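Local atomic coordinates of flavoprotein (Thermotoga maritima, PDB entry 5V8S), a protein that probably transfers electrons as an oxidoreductase, joining a metallo-beta-lactamase-type domain that carries a di-iron site to a flavodoxin-like domain expected to bind FMN. Residues I50-Y55 with P238-I243; L186-L191 with E200-H205; T207-T212 with N253-V258. The protein carries 1 engineered substitution. One frame throughout, in Å; residues are numbered along the deposited sequence.

Interaction 1 of 3, residues I50-Y55 with P238-I243; sequences ISYNAY and PGHGLI. With FEO (mu-oxo-diiron), chain C.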
loop_
_atom_site.group_PDB
_atom_site.type_symbol
_atom_site.label_atom_id
_atom_site.label_comp_id
_atom_site.label_asym_id
_atom_site.label_seq_id
_atom_site.Cartn_x
_atom_site.Cartn_y
_atom_site.Cartn_z
ATOM N N ILE A 50 -0.156 12.800 -16.461
ATOM C CA ILE A 50 -0.788 12.181 -17.615
ATOM C C ILE A 50 -1.552 13.267 -18.349
ATOM O O ILE A 50 -2.070 14.205 -17.735
ATOM C CB ILE A 50 -1.710 11.017 -17.187
ATOM C CG1 ILE A 50 -2.144 10.189 -18.403
ATOM C CG2 ILE A 50 -2.908 11.541 -16.374
ATOM C CD1 ILE A 50 -3.058 9.001 -18.063
ATOM N N SER A 51 -1.604 13.153 -19.678
ATOM C CA SER A 51 -2.409 14.075 -20.465
ATOM C C SER A 51 -3.740 13.428 -20.824
ATOM O O SER A 51 -3.875 12.205 -20.845
ATOM C CB SER A 51 -1.680 14.528 -21.736
ATOM O OG SER A 51 -1.701 13.537 -22.759
ATOM N N TYR A 52 -4.725 14.275 -21.117
ATOM C CA TYR A 52 -5.994 13.849 -21.721
ATOM C C TYR A 52 -6.069 14.506 -23.090
ATOM O O TYR A 52 -5.961 15.738 -23.201
ATOM C CB TYR A 52 -7.231 14.197 -20.865
ATOM C CG TYR A 52 -7.023 13.824 -19.423
ATOM C CD1 TYR A 52 -6.779 12.508 -19.065
ATOM C CD2 TYR A 52 -6.987 14.789 -18.452
ATOM C CE1 TYR A 52 -6.507 12.146 -17.746
ATOM C CE2 TYR A 52 -6.728 14.445 -17.108
ATOM C CZ TYR A 52 -6.480 13.114 -16.772
ATOM O OH TYR A 52 -6.184 12.731 -15.460
ATOM N N ASN A 53 -6.253 13.688 -24.125
ATOM C CA ASN A 53 -6.200 14.155 -25.507
ATOM C C ASN A 53 -7.547 13.909 -26.168
ATOM O O ASN A 53 -8.010 12.768 -26.207
ATOM C CB ASN A 53 -5.164 13.386 -26.337
ATOM C CG ASN A 53 -3.762 13.385 -25.724
ATOM O OD1 ASN A 53 -3.399 14.253 -24.919
ATOM N ND2 ASN A 53 -2.961 12.402 -26.126
ATOM N N ALA A 54 -8.162 14.964 -26.689
ATOM C CA ALA A 54 -9.363 14.858 -27.504
ATOM C C ALA A 54 -9.054 15.429 -28.878
ATOM O O ALA A 54 -8.057 16.123 -29.056
ATOM C CB ALA A 54 -10.508 15.638 -26.855
ATOM N N TYR A 55 -9.911 15.130 -29.853
ATOM C CA TYR A 55 -9.633 15.505 -31.233
ATOM C C TYR A 55 -10.882 16.086 -31.872
ATOM O O TYR A 55 -12.002 15.676 -31.553
ATOM C CB TYR A 55 -9.152 14.303 -32.061
ATOM C CG TYR A 55 -7.889 13.706 -31.476
ATOM C CD1 TYR A 55 -7.956 12.747 -30.472
ATOM C CD2 TYR A 55 -6.636 14.132 -31.881
ATOM C CE1 TYR A 55 -6.805 12.221 -29.895
ATOM C CE2 TYR A 55 -5.486 13.610 -31.320
ATOM C CZ TYR A 55 -5.573 12.658 -30.334
ATOM O OH TYR A 55 -4.409 12.159 -29.806
ATOM N N PRO A 238 -3.709 8.637 -29.695
ATOM C CA PRO A 238 -4.328 8.093 -28.475
ATOM C C PRO A 238 -4.860 9.154 -27.540
ATOM O O PRO A 238 -4.639 10.353 -27.734
ATOM C CB PRO A 238 -3.161 7.362 -27.805
ATOM C CG PRO A 238 -1.986 8.272 -28.132
ATOM C CD PRO A 238 -2.271 8.880 -29.520
ATOM N N GLY A 239 -5.510 8.696 -26.466
ATOM C CA GLY A 239 -6.114 9.574 -25.486
ATOM C C GLY A 239 -5.195 10.086 -24.413
ATOM O O GLY A 239 -5.588 10.982 -23.671
ATOM N N HIS A 240 -4.001 9.520 -24.308
ATOM C CA HIS A 240 -3.031 9.925 -23.301
ATOM C C HIS A 240 -1.647 9.875 -23.914
ATOM O O HIS A 240 -1.302 8.889 -24.559
ATOM C CB HIS A 240 -3.034 8.963 -22.099
ATOM C CG HIS A 240 -4.387 8.727 -21.499
ATOM N ND1 HIS A 240 -5.098 9.702 -20.834
ATOM C CD2 HIS A 240 -5.158 7.619 -21.477
ATOM C CE1 HIS A 240 -6.247 9.201 -20.416
ATOM N NE2 HIS A 240 -6.303 7.936 -20.786
ATOM N N GLY A 241 -0.852 10.918 -23.670
ATOM C CA GLY A 241 0.543 10.924 -24.099
ATOM C C GLY A 241 0.741 11.399 -25.533
ATOM O O GLY A 241 -0.031 12.190 -26.075
ATOM N N LEU A 242 1.816 10.902 -26.139
ATOM C CA LEU A 242 2.244 11.347 -27.452
ATOM C C LEU A 242 1.331 10.828 -28.556
ATOM O O LEU A 242 0.775 9.727 -28.484
ATOM C CB LEU A 242 3.645 10.820 -27.717
ATOM C CG LEU A 242 4.834 11.499 -27.034
ATOM C CD1 LEU A 242 6.097 10.983 -27.696
ATOM C CD2 LEU A 242 4.766 13.035 -27.104
ATOM N N ILE A 243 1.251 11.624 -29.626
ATOM C CA ILE A 243 0.677 11.226 -30.907
ATOM C C ILE A 243 1.804 10.664 -31.755
ATOM O O ILE A 243 2.936 11.158 -31.694
ATOM C CB ILE A 243 0.042 12.451 -31.584
ATOM C CG1 ILE A 243 -1.149 12.927 -30.766
ATOM C CG2 ILE A 243 -0.344 12.168 -33.034
ATOM C CD1 ILE A 243 -1.480 14.362 -31.013
HETATM FE FE1 FEO C . -9.600 3.817 -19.428
HETATM FE FE2 FEO C . -8.065 6.728 -20.320
HETATM O O FEO C . -9.463 5.682 -19.623
HETATM O O HOH W 1 -7.819 4.183 -18.177
HETATM O O HOH W 2 -6.644 5.501 -19.037
#

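Interaction 2 of 3, residues L186-L191 with E200-H205; sequences LLPEIL and ERYLPH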
loop_
_atom_site.group_PDB
_atom_site.type_symbol
_atom_site.label_atom_id
_atom_site.label_comp_id
_atom_site.label_asym_id
_atom_site.label_seq_id
_atom_site.Cartn_x
_atom_site.Cartn_y
_atom_site.Cartn_z
ATOM N N LEU A 186 3.231 10.463 -18.498
ATOM C CA LEU A 186 4.236 11.501 -18.770
ATOM C C LEU A 186 3.620 12.682 -19.512
ATOM O O LEU A 186 2.691 12.518 -20.314
ATOM C CB LEU A 186 5.464 10.975 -19.554
ATOM C CG LEU A 186 6.684 11.923 -19.621
ATOM C CD1 LEU A 186 7.395 12.071 -18.299
ATOM C CD2 LEU A 186 7.683 11.465 -20.687
ATOM N N LEU A 187 4.162 13.876 -19.275
ATOM C CA LEU A 187 3.745 15.076 -19.985
ATOM C C LEU A 187 4.882 15.570 -20.865
ATOM O O LEU A 187 5.578 16.526 -20.499
ATOM C CB LEU A 187 3.366 16.150 -18.972
ATOM C CG LEU A 187 2.272 15.737 -17.986
ATOM C CD1 LEU A 187 2.098 16.813 -16.908
ATOM C CD2 LEU A 187 0.967 15.437 -18.724
ATOM N N PRO A 188 5.095 14.957 -22.029
ATOM C CA PRO A 188 6.269 15.293 -22.832
ATOM C C PRO A 188 6.193 16.716 -23.351
ATOM O O PRO A 188 5.120 17.295 -23.539
ATOM C CB PRO A 188 6.217 14.279 -23.982
ATOM C CG PRO A 188 5.238 13.245 -23.567
ATOM C CD PRO A 188 4.279 13.914 -22.669
ATOM N N GLU A 189 7.370 17.257 -23.632
ATOM C CA GLU A 189 7.524 18.650 -24.010
ATOM C C GLU A 189 7.131 18.926 -25.460
ATOM O O GLU A 189 7.354 20.042 -25.936
ATOM C CB GLU A 189 8.982 19.079 -23.781
ATOM C CG GLU A 189 9.687 18.376 -22.600
ATOM C CD GLU A 189 10.977 19.085 -22.170
ATOM O OE1 GLU A 189 11.987 18.393 -21.899
ATOM O OE2 GLU A 189 10.981 20.336 -22.107
ATOM N N ILE A 190 6.569 17.950 -26.172
ATOM C CA ILE A 190 6.084 18.139 -27.541
ATOM C C ILE A 190 4.875 17.230 -27.734
ATOM O O ILE A 190 4.568 16.390 -26.889
ATOM C CB ILE A 190 7.174 17.913 -28.617
ATOM C CG1 ILE A 190 7.680 16.477 -28.627
ATOM C CG2 ILE A 190 8.343 18.895 -28.420
ATOM C CD1 ILE A 190 8.560 16.206 -29.885
ATOM N N LEU A 191 4.164 17.415 -28.850
ATOM C CA LEU A 191 2.932 16.664 -29.082
ATOM C C LEU A 191 3.172 15.282 -29.666
ATOM O O LEU A 191 2.370 14.366 -29.427
ATOM C CB LEU A 191 2.001 17.413 -30.049
ATOM C CG LEU A 191 1.327 18.680 -29.545
ATOM C CD1 LEU A 191 0.590 19.382 -30.674
ATOM C CD2 LEU A 191 0.368 18.311 -28.452
ATOM N N GLU A 200 12.536 8.049 -26.612
ATOM C CA GLU A 200 13.242 7.092 -25.761
ATOM C C GLU A 200 12.916 7.296 -24.290
ATOM O O GLU A 200 12.779 6.320 -23.546
ATOM C CB GLU A 200 14.751 7.184 -25.989
ATOM C CG GLU A 200 15.152 6.633 -27.345
ATOM C CD GLU A 200 16.630 6.805 -27.658
ATOM O OE1 GLU A 200 17.438 6.836 -26.710
ATOM O OE2 GLU A 200 16.983 6.904 -28.857
ATOM N N ARG A 201 12.818 8.547 -23.832
ATOM C CA ARG A 201 12.424 8.808 -22.456
ATOM C C ARG A 201 10.972 8.426 -22.209
ATOM O O ARG A 201 10.607 8.112 -21.081
ATOM C CB ARG A 201 12.664 10.289 -22.184
ATOM C CG ARG A 201 12.115 10.860 -20.956
ATOM C CD ARG A 201 12.464 12.358 -20.867
ATOM N NE ARG A 201 13.460 12.795 -21.857
ATOM C CZ ARG A 201 13.344 13.885 -22.613
ATOM N NH1 ARG A 201 12.285 14.692 -22.495
ATOM N NH2 ARG A 201 14.300 14.175 -23.484
ATOM N N TYR A 202 10.125 8.499 -23.242
ATOM C CA TYR A 202 8.688 8.289 -23.094
ATOM C C TYR A 202 8.324 6.811 -22.970
ATOM O O TYR A 202 7.417 6.459 -22.211
ATOM C CB TYR A 202 7.978 8.932 -24.290
ATOM C CG TYR A 202 6.479 8.719 -24.347
ATOM C CD1 TYR A 202 5.647 9.149 -23.321
ATOM C CD2 TYR A 202 5.881 8.127 -25.461
ATOM C CE1 TYR A 202 4.287 8.976 -23.381
ATOM C CE2 TYR A 202 4.497 7.950 -25.530
ATOM C CZ TYR A 202 3.712 8.371 -24.473
ATOM O OH TYR A 202 2.343 8.214 -24.541
ATOM N N LEU A 203 8.991 5.929 -23.705
ATOM C CA LEU A 203 8.512 4.550 -23.788
ATOM C C LEU A 203 8.434 3.841 -22.436
ATOM O O LEU A 203 7.474 3.078 -22.224
ATOM C CB LEU A 203 9.304 3.765 -24.842
ATOM C CG LEU A 203 8.893 4.110 -26.284
ATOM C CD1 LEU A 203 9.894 3.527 -27.258
ATOM C CD2 LEU A 203 7.511 3.596 -26.589
ATOM N N PRO A 204 9.361 4.023 -21.501
ATOM C CA PRO A 204 9.178 3.384 -20.187
ATOM C C PRO A 204 7.908 3.832 -19.483
ATOM O O PRO A 204 7.306 3.050 -18.740
ATOM C CB PRO A 204 10.445 3.777 -19.420
ATOM C CG PRO A 204 11.457 4.048 -20.498
ATOM C CD PRO A 204 10.688 4.649 -21.636
ATOM N N HIS A 205 7.473 5.075 -19.709
ATOM C CA HIS A 205 6.198 5.524 -19.160
ATOM C C HIS A 205 5.006 4.922 -19.899
ATOM O O HIS A 205 3.916 4.830 -19.316
ATOM C CB HIS A 205 6.127 7.046 -19.144
ATOM C CG HIS A 205 7.198 7.681 -18.310
ATOM N ND1 HIS A 205 7.060 7.885 -16.954
ATOM C CD2 HIS A 205 8.435 8.127 -18.637
ATOM C CE1 HIS A 205 8.172 8.428 -16.482
ATOM N NE2 HIS A 205 9.022 8.584 -17.483
#

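Interaction 3 of 3, residues T207-T212 with N253-V258; sequences TKYIVT and NHYVSV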
loop_
_atom_site.group_PDB
_atom_site.type_symbol
_atom_site.label_atom_id
_atom_site.label_comp_id
_atom_site.label_asym_id
_atom_site.label_seq_id
_atom_site.Cartn_x
_atom_site.Cartn_y
_atom_site.Cartn_z
ATOM N N THR A 207 5.237 1.720 -20.931
ATOM C CA THR A 207 5.206 0.416 -20.280
ATOM C C THR A 207 4.483 0.499 -18.943
ATOM O O THR A 207 3.670 -0.370 -18.609
ATOM C CB THR A 207 6.627 -0.092 -20.069
ATOM O OG1 THR A 207 7.253 -0.196 -21.351
ATOM C CG2 THR A 207 6.600 -1.464 -19.407
ATOM N N LYS A 208 4.781 1.537 -18.160
ATOM C CA LYS A 208 4.125 1.715 -16.868
ATOM C C LYS A 208 2.611 1.812 -17.021
ATOM O O LYS A 208 1.863 1.215 -16.239
ATOM C CB LYS A 208 4.685 2.972 -16.209
ATOM C CG LYS A 208 4.265 3.199 -14.769
ATOM C CD LYS A 208 4.922 4.497 -14.282
ATOM C CE LYS A 208 4.513 4.924 -12.904
ATOM N NZ LYS A 208 5.222 6.186 -12.516
ATOM N N TYR A 209 2.147 2.574 -18.020
ATOM C CA TYR A 209 0.722 2.692 -18.326
ATOM C C TYR A 209 0.129 1.346 -18.735
ATOM O O TYR A 209 -0.930 0.941 -18.243
ATOM C CB TYR A 209 0.538 3.732 -19.444
ATOM C CG TYR A 209 -0.894 3.884 -19.870
ATOM C CD1 TYR A 209 -1.744 4.737 -19.186
ATOM C CD2 TYR A 209 -1.408 3.171 -20.961
ATOM C CE1 TYR A 209 -3.069 4.879 -19.567
ATOM C CE2 TYR A 209 -2.718 3.304 -21.330
ATOM C CZ TYR A 209 -3.544 4.156 -20.621
ATOM O OH TYR A 209 -4.863 4.281 -20.994
ATOM N N ILE A 210 0.790 0.636 -19.647
ATOM C CA ILE A 210 0.279 -0.658 -20.089
ATOM C C ILE A 210 0.049 -1.576 -18.907
ATOM O O ILE A 210 -1.020 -2.177 -18.760
ATOM C CB ILE A 210 1.232 -1.314 -21.106
ATOM C CG1 ILE A 210 1.272 -0.531 -22.404
ATOM C CG2 ILE A 210 0.791 -2.739 -21.373
ATOM C CD1 ILE A 210 2.430 -0.947 -23.314
ATOM N N VAL A 211 1.071 -1.749 -18.078
ATOM C CA VAL A 211 0.972 -2.744 -17.013
ATOM C C VAL A 211 -0.097 -2.339 -16.001
ATOM O O VAL A 211 -0.961 -3.145 -15.626
ATOM C CB VAL A 211 2.334 -2.998 -16.342
ATOM C CG1 VAL A 211 2.180 -4.047 -15.227
ATOM C CG2 VAL A 211 3.384 -3.478 -17.356
ATOM N N THR A 212 -0.061 -1.081 -15.550
ATOM C CA THR A 212 -0.982 -0.646 -14.506
ATOM C C THR A 212 -2.429 -0.601 -14.975
ATOM O O THR A 212 -3.322 -0.984 -14.216
ATOM C CB THR A 212 -0.584 0.702 -13.890
ATOM O OG1 THR A 212 -0.533 1.732 -14.884
ATOM C CG2 THR A 212 0.747 0.588 -13.136
ATOM N N ASN A 253 4.545 -2.117 -31.882
ATOM C CA ASN A 253 5.498 -3.171 -31.538
ATOM C C ASN A 253 5.832 -3.136 -30.053
ATOM O O ASN A 253 6.023 -4.186 -29.439
ATOM C CB ASN A 253 6.788 -3.045 -32.354
ATOM C CG ASN A 253 6.597 -3.320 -33.820
ATOM O OD1 ASN A 253 5.643 -3.977 -34.235
ATOM N ND2 ASN A 253 7.517 -2.823 -34.617
ATOM N N HIS A 254 5.930 -1.936 -29.472
ATOM C CA HIS A 254 6.201 -1.831 -28.042
ATOM C C HIS A 254 5.055 -2.418 -27.225
ATOM O O HIS A 254 5.289 -3.171 -26.275
ATOM C CB HIS A 254 6.454 -0.375 -27.651
ATOM C CG HIS A 254 6.877 -0.197 -26.229
ATOM N ND1 HIS A 254 8.160 -0.459 -25.808
ATOM C CD2 HIS A 254 6.189 0.192 -25.130
ATOM C CE1 HIS A 254 8.247 -0.234 -24.508
ATOM N NE2 HIS A 254 7.071 0.173 -24.075
ATOM N N TYR A 255 3.808 -2.099 -27.595
ATOM C CA TYR A 255 2.657 -2.675 -26.893
ATOM C C TYR A 255 2.714 -4.198 -26.945
ATOM O O TYR A 255 2.505 -4.874 -25.940
ATOM C CB TYR A 255 1.340 -2.155 -27.503
ATOM C CG TYR A 255 0.723 -1.041 -26.708
ATOM C CD1 TYR A 255 1.331 0.210 -26.638
ATOM C CD2 TYR A 255 -0.437 -1.252 -25.980
ATOM C CE1 TYR A 255 0.798 1.225 -25.868
ATOM C CE2 TYR A 255 -0.977 -0.248 -25.207
ATOM C CZ TYR A 255 -0.365 0.983 -25.145
ATOM O OH TYR A 255 -0.931 1.955 -24.346
ATOM N N VAL A 256 3.037 -4.753 -28.110
ATOM C CA VAL A 256 3.091 -6.207 -28.257
ATOM C C VAL A 256 4.248 -6.790 -27.452
ATOM O O VAL A 256 4.101 -7.832 -26.797
ATOM C CB VAL A 256 3.168 -6.579 -29.751
ATOM C CG1 VAL A 256 3.497 -8.052 -29.923
ATOM C CG2 VAL A 256 1.861 -6.267 -30.422
ATOM N N SER A 257 5.410 -6.134 -27.481
ATOM C CA SER A 257 6.559 -6.616 -26.719
ATOM C C SER A 257 6.270 -6.650 -25.221
ATOM O O SER A 257 6.636 -7.607 -24.526
ATOM C CB SER A 257 7.758 -5.713 -26.996
ATOM O OG SER A 257 8.874 -6.159 -26.271
ATOM N N VAL A 258 5.621 -5.610 -24.704
ATOM C CA VAL A 258 5.249 -5.595 -23.295
ATOM C C VAL A 258 4.240 -6.694 -23.004
ATOM O O VAL A 258 4.358 -7.414 -22.008
ATOM C CB VAL A 258 4.731 -4.201 -22.897
ATOM C CG1 VAL A 258 4.104 -4.212 -21.489
ATOM C CG2 VAL A 258 5.849 -3.189 -22.977
#

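Interaction 1 of 3, residues I50-Y55 with P238-I243
His240 and Asn53 meet the opposite segment through the same choice of first torsion, with CG anti to the carbonyl carbon and beside the backbone N (chi1 -52° and -54°). In the His240 ring, ND1 donates to Ser51 O at 2.8 Å. The bond is fairly straight, 162° at the hydrogen, lies in the ring plane and runs nearly along the C=O axis. On the far side of the ring NE2 binds the second iron, FE2, at 2.2 Å. The bond from ND1 and the iron at NE2 together hold the ring's rotation, and Ser51 O is thus a second-shell partner of a metal ligand. Ile50 CD1 sits over one imidazole face, 3.8 Å from the ring centroid, in a CH-pi contact, and the Tyr52 ring meets the imidazole rim to rim. Asp101, Asp180 and the engineered Asp102 are further ligands of the di-iron group. In this metallo-beta-lactamase-type fold, strand 50-59 belongs to one sheet and the loop 239-243 leaves strand 235-238 of another, which puts Asn53 at the junction. Its ND2 donates twice, to Gly241 O at 2.9 Å and to Pro238 O at 3.1 Å, and its backbone N reaches Gly239 O. Pro238 O also accepts from Tyr55 OH at 2.8 Å, the two donors arriving from opposite faces of the carbonyl plane. Ser51 OG accepts from Gly241 N at 2.9 Å and donates to Asn53 OD1 at 2.8 Å, which holds the Asn53 amide from its other end.

Interaction 2 of 3, residues L186-L191 with E200-H205
Glu189 OE1 stands 3.8 Å from Arg201 NH1, a long salt bridge at the exposed margin of the contact. The two side chains cross at about a right angle, and the carboxylate and guanidinium planes are turned 60° apart, an arrangement suited to loose electrostatic attraction more than to a directed pairing. The Arg201 chain, straight as far as CD, bends at its third torsion before the guanidinium.

Farther in, the contact is apolar and turns on Leu186. Its CG is anti to the backbone N (chi1 -168°), and the side chain beyond spreads over His205. CB lies 3.9 Å from His205 CG, above the ring face, while CD1 makes a CH-pi contact at 4.0 Å from the ring centroid and only 14° off the normal. The other branch, CD2, takes a different approach: it comes to the edge of the Tyr202 ring, near its plane, 4.1 Å from CD1 of that tyrosine. Pro188 CG reaches the same Tyr202 CD1, also at 4.1 Å.

Loop 186-191 folds back on the helix that follows it, between strand 175-179 and helix 196-214 of the metallo-beta-lactamase-type domain. That helix is kinked at Pro204 and His205: Pro204 has no N-H to donate, and His205 N makes only a weak bond, to Tyr202 O at 2.9 Å. Polar ends of the aromatic residues are held from outside the two segments: His205 ND1 is hydrogen-bonded to Glu48, and Tyr202 OH to Leu242 N. On the loop side, Arg31 donates to the carbonyl oxygens of Pro188 and Ile190.

Interaction 3 of 3, residues T207-T212 with N253-V258
Ile210 meets both Tyr255 and Val258, and these three residues carry most of the contact between two helices that cross at -51° with their axes 10.4 Å apart. The first torsion of Ile210 (chi1 -67°) puts CG1 against the Tyr255 ring, and an extended chi2 (167°) carries CD1 over its centre. CD1 lies 3.6 Å from the ring centroid in a CH-pi contact, while CG1 presses on the phenol end at 3.5 Å from Tyr255 CZ. The shorter branch turns to Val258: Ile210 CG2 and Val258 CG1 come tip to tip at 3.6 Å.

The other methyl of Val258, CG2, lies 3.7 Å from Thr207 OG1, next to the one hydrogen bond between the two segments. There Thr207 OG1 and His254 NE2 are hydrogen-bonded at 2.8 Å. Tyr255 OH has its own hydrogen bond to Gly183 O, and it also lies 3.6 Å from Tyr209 CD2, at the edge of that ring.

Ile221 of helix 218-228 packs on Ile210, and Leu222 and Ala225 of that helix meet Val256 on the side of helix 248-260 turned away from 207-212. Helix 310-316, within the flavodoxin-like region, packs on helix 196-214 through Leu314 at Val211, and Pro318 in the loop beyond it touches both Val211 and Val258.

Overall arrangement
Interactions 1 and 2 lie side by side, their centres 11 Å apart, and interaction 2 is nested along the chain inside the loop that interaction 1 closes. A probable hydrogen bond joins them, from Ile243 N to Leu191 O at 3.0 Å, and Leu187 CD2 packs 3.3 Å from Ile50 C. Interactions 2 and 3 use successive turns of helix 196-214, and Leu203 O packs 3.5 Å from His254 NE2. Interaction 3 returns to the metal site through Tyr209, whose OH is 3.4 Å from His240 CD2 and whose side chain comes within about 4 Å of the di-iron group. In interaction 2, the side chain of Tyr202 is about 11 Å from the bound di-iron group.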